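Local coordinates for periplasmic binding protein/LacI transcriptional regulator (Alkaliphilus metalliredigens, PDB 3CTP) that probably acts as a LacI-family transcriptional repressor, with a periplasmic-binding-protein-like core that holds beta-D-xylulofuranose in the cleft between its two lobes, at residues F266-I271 with I318-T323; D135-A140 with K299-E304. All coordinates share one frame; numbering follows the deposited sequence.

Contact 1 (F266-I271 with I318-T323); sequences FDNSFI and IERETT. With XLF (beta-D-xylulofuranose), chain C.
Asn268 OD1 accepts a 2.7 Å hydrogen bond from Arg320 NH2, tying a sugar-binding loop of the periplasmic-binding-protein-like fold to the segment that follows strand 311-318. The N-H...O angle is 155°, and OD1 sits at the guanidinium edge, near its plane; the donor lies tilted out of the carbonyl plane of the amide, and the amide and guanidinium planes are well turned from each other. The two side chains cross roughly at right angles. With CG anti to the backbone N (chi1 -165°), Asn268 carries its amide across to the arginine, and ND2 bonds Asn283 OD1 in the neighbouring strand. Asparagine also suits this place because it tolerates a left-handed backbone well, here with phi at 56°. A leucine in its place would probably leave both Arg320 NH2 and Asn283 OD1 without their amide mates. Arginine offers length and several donors: its chain is extended from CG to NE, and NH1 reaches both Leu279 O and a water that it meets at 3.0 Å. That water donates to Ser269 O, making a second, indirect link between the segments. Ile318 CG2 lies 3.7 Å above one guanidinium face, over its margin, an apolar support for a flat cation. One residue before Asn268, the loop turns to the pocket. Asp267 uses both carboxylate oxygens on adjacent sugar hydroxyls, while Gln284 NE2 bonds OD1 as well. Asp267 OD1 accepts from XLF O2 and Asp267 OD2 from XLF O1, each at 2.6 Å.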
# COMPACT_ATOMS: atom_id res chain seq x y z
N PHE A 266 8.76 12.97 -4.07
CA PHE A 266 7.84 13.29 -5.15
C PHE A 266 6.63 12.39 -5.01
O PHE A 266 6.80 11.19 -4.78
CB PHE A 266 8.50 13.00 -6.51
CG PHE A 266 7.95 13.82 -7.67
CD1 PHE A 266 8.71 14.87 -8.19
CD2 PHE A 266 6.75 13.50 -8.27
CE1 PHE A 266 8.24 15.61 -9.28
CE2 PHE A 266 6.27 14.25 -9.35
CZ PHE A 266 7.03 15.32 -9.85
N ASP A 267 5.45 12.98 -5.16
CA ASP A 267 4.14 12.31 -5.25
C ASP A 267 3.08 13.01 -4.39
O ASP A 267 1.93 13.12 -4.79
CB ASP A 267 4.12 10.87 -4.74
CG ASP A 267 4.77 9.87 -5.68
OD1 ASP A 267 4.95 10.17 -6.89
OD2 ASP A 267 5.06 8.75 -5.18
N ASN A 268 3.47 13.37 -3.17
CA ASN A 268 2.48 13.63 -2.10
C ASN A 268 1.58 12.41 -1.90
O ASN A 268 0.35 12.53 -1.89
CB ASN A 268 1.63 14.87 -2.39
CG ASN A 268 0.89 15.33 -1.14
OD1 ASN A 268 1.24 14.95 -0.02
ND2 ASN A 268 -0.16 16.15 -1.32
N SER A 269 2.21 11.25 -1.72
CA SER A 269 1.45 10.09 -1.27
C SER A 269 1.39 10.03 0.27
O SER A 269 2.09 10.78 0.98
CB SER A 269 2.05 8.80 -1.84
OG SER A 269 3.32 8.54 -1.25
N PHE A 270 0.54 9.16 0.81
CA PHE A 270 0.29 9.28 2.23
C PHE A 270 1.49 9.00 3.11
O PHE A 270 1.54 9.42 4.26
CB PHE A 270 -0.94 8.45 2.65
CG PHE A 270 -0.72 6.95 2.65
CD1 PHE A 270 -0.02 6.34 3.69
CD2 PHE A 270 -1.32 6.14 1.67
CE1 PHE A 270 0.16 4.93 3.74
CE2 PHE A 270 -1.16 4.74 1.71
CZ PHE A 270 -0.41 4.13 2.74
N ILE A 271 2.48 8.29 2.58
CA ILE A 271 3.62 7.92 3.41
C ILE A 271 4.39 9.15 3.88
O ILE A 271 5.01 9.14 4.96
CB ILE A 271 4.55 6.93 2.66
CG1 ILE A 271 5.58 6.32 3.62
CG2 ILE A 271 5.23 7.59 1.50
CD1 ILE A 271 4.94 5.34 4.61
N ILE A 318 4.93 20.98 -2.04
CA ILE A 318 4.28 20.88 -0.73
C ILE A 318 5.40 20.95 0.32
O ILE A 318 6.18 20.00 0.46
CB ILE A 318 3.53 19.54 -0.56
CG1 ILE A 318 2.55 19.31 -1.71
CG2 ILE A 318 2.84 19.48 0.84
CD1 ILE A 318 1.44 20.32 -1.79
N GLU A 319 5.52 22.08 1.00
CA GLU A 319 6.63 22.25 1.95
C GLU A 319 6.23 21.68 3.30
O GLU A 319 5.20 22.06 3.84
CB GLU A 319 6.95 23.75 2.14
CG GLU A 319 7.66 24.40 0.98
CD GLU A 319 8.19 25.79 1.35
OE1 GLU A 319 9.07 25.90 2.25
OE2 GLU A 319 7.71 26.77 0.74
N ARG A 320 7.05 20.76 3.82
CA ARG A 320 6.81 20.19 5.14
C ARG A 320 8.09 20.30 5.97
O ARG A 320 8.75 21.34 5.93
CB ARG A 320 6.32 18.76 5.03
CG ARG A 320 5.03 18.63 4.22
CD ARG A 320 4.40 17.29 4.50
NE ARG A 320 3.11 17.11 3.84
CZ ARG A 320 2.88 16.23 2.87
NH1 ARG A 320 3.88 15.47 2.39
NH2 ARG A 320 1.66 16.11 2.38
N GLU A 321 8.40 19.28 6.76
CA GLU A 321 9.41 19.44 7.81
C GLU A 321 10.81 18.97 7.44
O GLU A 321 11.77 19.23 8.18
CB GLU A 321 8.96 18.73 9.10
CG GLU A 321 7.73 19.33 9.79
CD GLU A 321 7.15 18.41 10.87
OE1 GLU A 321 7.31 17.17 10.79
OE2 GLU A 321 6.50 18.93 11.81
N THR A 322 10.96 18.28 6.30
CA THR A 322 12.30 17.81 5.92
C THR A 322 13.13 18.83 5.12
O THR A 322 14.26 18.53 4.70
CB THR A 322 12.22 16.51 5.11
OG1 THR A 322 11.40 16.74 3.98
CG2 THR A 322 11.57 15.40 5.96
N THR A 323 12.57 20.02 4.89
CA THR A 323 13.39 21.14 4.39
C THR A 323 13.16 22.30 5.35
O THR A 323 12.14 22.35 6.04
CB THR A 323 13.01 21.55 2.96
OG1 THR A 323 11.60 21.80 2.88
CG2 THR A 323 13.36 20.43 2.01
O4 XLF C . 6.90 6.40 -12.12
C4 XLF C . 6.90 7.37 -11.06
C5 XLF C . 7.87 6.87 -9.99
O5 XLF C . 7.05 6.44 -8.89
C3 XLF C . 5.55 7.40 -10.37
O3 XLF C . 4.83 8.61 -10.67
C2 XLF C . 5.96 7.35 -8.92
O2 XLF C . 6.41 8.64 -8.46
C1 XLF C . 4.86 6.82 -8.02
O1 XLF C . 5.36 6.69 -6.68
O HOH W 1 3.98 12.89 0.84

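Contact 2 (D135-A140 with K299-E304); sequences DIPVVA and KIINGE
Glu304 N reaches back 2.8 Å to Lys299 O, finishing the helix whose last turn sets Ile300 and Ile301 against Pro137. With Gly303 N bonded to Ile300 O, this makes a Schellman motif. Gly303 takes a positive phi of 74°, which a residue without a side chain adopts at little cost, and the chain leaves the helix there. The setting is an alpha/beta lobe of the periplasmic-binding-protein-like fold, where helix 286-302 packs beside the start of strand 138-141. No hydrogen bond crosses between the segments; the join is apolar. Pro137 presents a rigid ring to the helix, with CB against Ile300 CG2 at 3.5 Å. Because chi1 of Ile300 is -56°, its CG1 branch stands beside the backbone N and the CG2 methyl, anti to that N, is the branch that meets the proline. Proline suits the start of the strand because its ring is a compact apolar surface; lacking an N-H, it can pair with Ile120 of strand 119-123 only as an acceptor. Farther up the helix Leu297 also touches Pro137, and together with Ile293 it packs on Val139, so Val139, with these two helix residues, carries the apolar layer inward. Ile301 crosses the proline ring about at right angles, and its CG1 methylene lies 3.8 Å from Pro137 CG.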
# COMPACT_ATOMS: atom_id res chain seq x y z
N ASP A 135 -7.81 -5.27 -29.53
CA ASP A 135 -8.91 -4.50 -30.08
C ASP A 135 -9.79 -4.02 -28.93
O ASP A 135 -11.01 -4.18 -28.95
CB ASP A 135 -9.72 -5.37 -31.04
CG ASP A 135 -10.65 -4.56 -31.91
OD1 ASP A 135 -10.45 -4.56 -33.14
OD2 ASP A 135 -11.55 -3.90 -31.35
N ILE A 136 -9.16 -3.45 -27.93
CA ILE A 136 -9.84 -3.00 -26.73
C ILE A 136 -9.28 -1.62 -26.45
O ILE A 136 -8.08 -1.40 -26.64
CB ILE A 136 -9.53 -3.92 -25.53
CG1 ILE A 136 -10.20 -5.28 -25.71
CG2 ILE A 136 -10.02 -3.30 -24.24
CD1 ILE A 136 -9.99 -6.22 -24.52
N PRO A 137 -10.13 -0.67 -26.03
CA PRO A 137 -9.64 0.68 -25.73
C PRO A 137 -8.59 0.68 -24.63
O PRO A 137 -8.76 -0.02 -23.61
CB PRO A 137 -10.89 1.41 -25.23
CG PRO A 137 -12.04 0.68 -25.99
CD PRO A 137 -11.60 -0.76 -26.04
N VAL A 138 -7.54 1.47 -24.82
CA VAL A 138 -6.45 1.57 -23.84
C VAL A 138 -6.08 3.04 -23.68
O VAL A 138 -6.02 3.78 -24.68
CB VAL A 138 -5.15 0.85 -24.34
CG1 VAL A 138 -3.98 1.10 -23.38
CG2 VAL A 138 -5.38 -0.65 -24.50
N VAL A 139 -5.84 3.47 -22.44
CA VAL A 139 -5.12 4.72 -22.18
C VAL A 139 -3.93 4.39 -21.28
O VAL A 139 -3.95 3.37 -20.57
CB VAL A 139 -5.97 5.81 -21.53
CG1 VAL A 139 -7.12 6.18 -22.47
CG2 VAL A 139 -6.52 5.38 -20.15
N ALA A 140 -2.88 5.22 -21.33
CA ALA A 140 -1.63 4.89 -20.61
C ALA A 140 -1.36 5.94 -19.57
O ALA A 140 -1.60 7.12 -19.80
CB ALA A 140 -0.46 4.88 -21.59
N LYS A 299 -14.24 8.13 -23.54
CA LYS A 299 -14.36 8.62 -24.94
C LYS A 299 -13.96 7.56 -25.95
O LYS A 299 -14.65 7.36 -26.97
CB LYS A 299 -13.48 9.88 -25.16
CG LYS A 299 -14.01 11.10 -24.51
CD LYS A 299 -13.17 12.31 -24.92
CE LYS A 299 -13.31 13.42 -23.92
NZ LYS A 299 -14.67 13.98 -23.99
N ILE A 300 -12.85 6.89 -25.69
CA ILE A 300 -12.39 5.86 -26.61
C ILE A 300 -13.42 4.72 -26.62
O ILE A 300 -13.79 4.23 -27.69
CB ILE A 300 -10.98 5.30 -26.27
CG1 ILE A 300 -9.92 6.40 -26.19
CG2 ILE A 300 -10.56 4.24 -27.30
CD1 ILE A 300 -9.72 7.13 -27.49
N ILE A 301 -13.89 4.30 -25.44
CA ILE A 301 -14.87 3.22 -25.40
C ILE A 301 -16.10 3.55 -26.23
O ILE A 301 -16.64 2.68 -26.94
CB ILE A 301 -15.30 2.92 -23.94
CG1 ILE A 301 -14.14 2.26 -23.18
CG2 ILE A 301 -16.61 2.07 -23.92
CD1 ILE A 301 -14.41 2.18 -21.66
N ASN A 302 -16.56 4.80 -26.13
CA ASN A 302 -17.79 5.26 -26.75
C ASN A 302 -17.62 5.66 -28.21
O ASN A 302 -18.61 5.96 -28.90
CB ASN A 302 -18.32 6.48 -25.99
CG ASN A 302 -18.90 6.12 -24.62
OD1 ASN A 302 -19.06 4.95 -24.30
ND2 ASN A 302 -19.21 7.12 -23.82
N GLY A 303 -16.37 5.70 -28.67
CA GLY A 303 -16.05 6.10 -30.04
C GLY A 303 -16.18 7.59 -30.29
O GLY A 303 -16.49 8.02 -31.42
N GLU A 304 -15.96 8.40 -29.26
CA GLU A 304 -16.07 9.84 -29.38
C GLU A 304 -14.76 10.43 -29.88
O GLU A 304 -13.68 9.82 -29.71
CB GLU A 304 -16.49 10.45 -28.04
CG GLU A 304 -17.86 9.96 -27.61
CD GLU A 304 -18.22 10.30 -26.18
OE1 GLU A 304 -17.51 11.12 -25.55
OE2 GLU A 304 -19.23 9.76 -25.68

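Overall arrangement
The segments alternate along the chain: 135-140, 266-271, 299-304, then 318-323. Contacts 1 and 2 therefore interlock in sequence although their centres stand 34 Å apart, on opposite sides of the chain's centre, with nearest atoms about 15 Å from each other. One mixed sheet links them: strand 138-141 enters contact 2, and strand 311-318, separated from it in that sheet by strand 151-154, runs into contact 1. Helix 286-302 leads away from strand 281-283, near contact 1, to end in contact 2. Contact 1 contains a pocket residue, Asp267, and so lies at the sugar site, whereas contact 2 joins helix to sheet at a remote end of the protein.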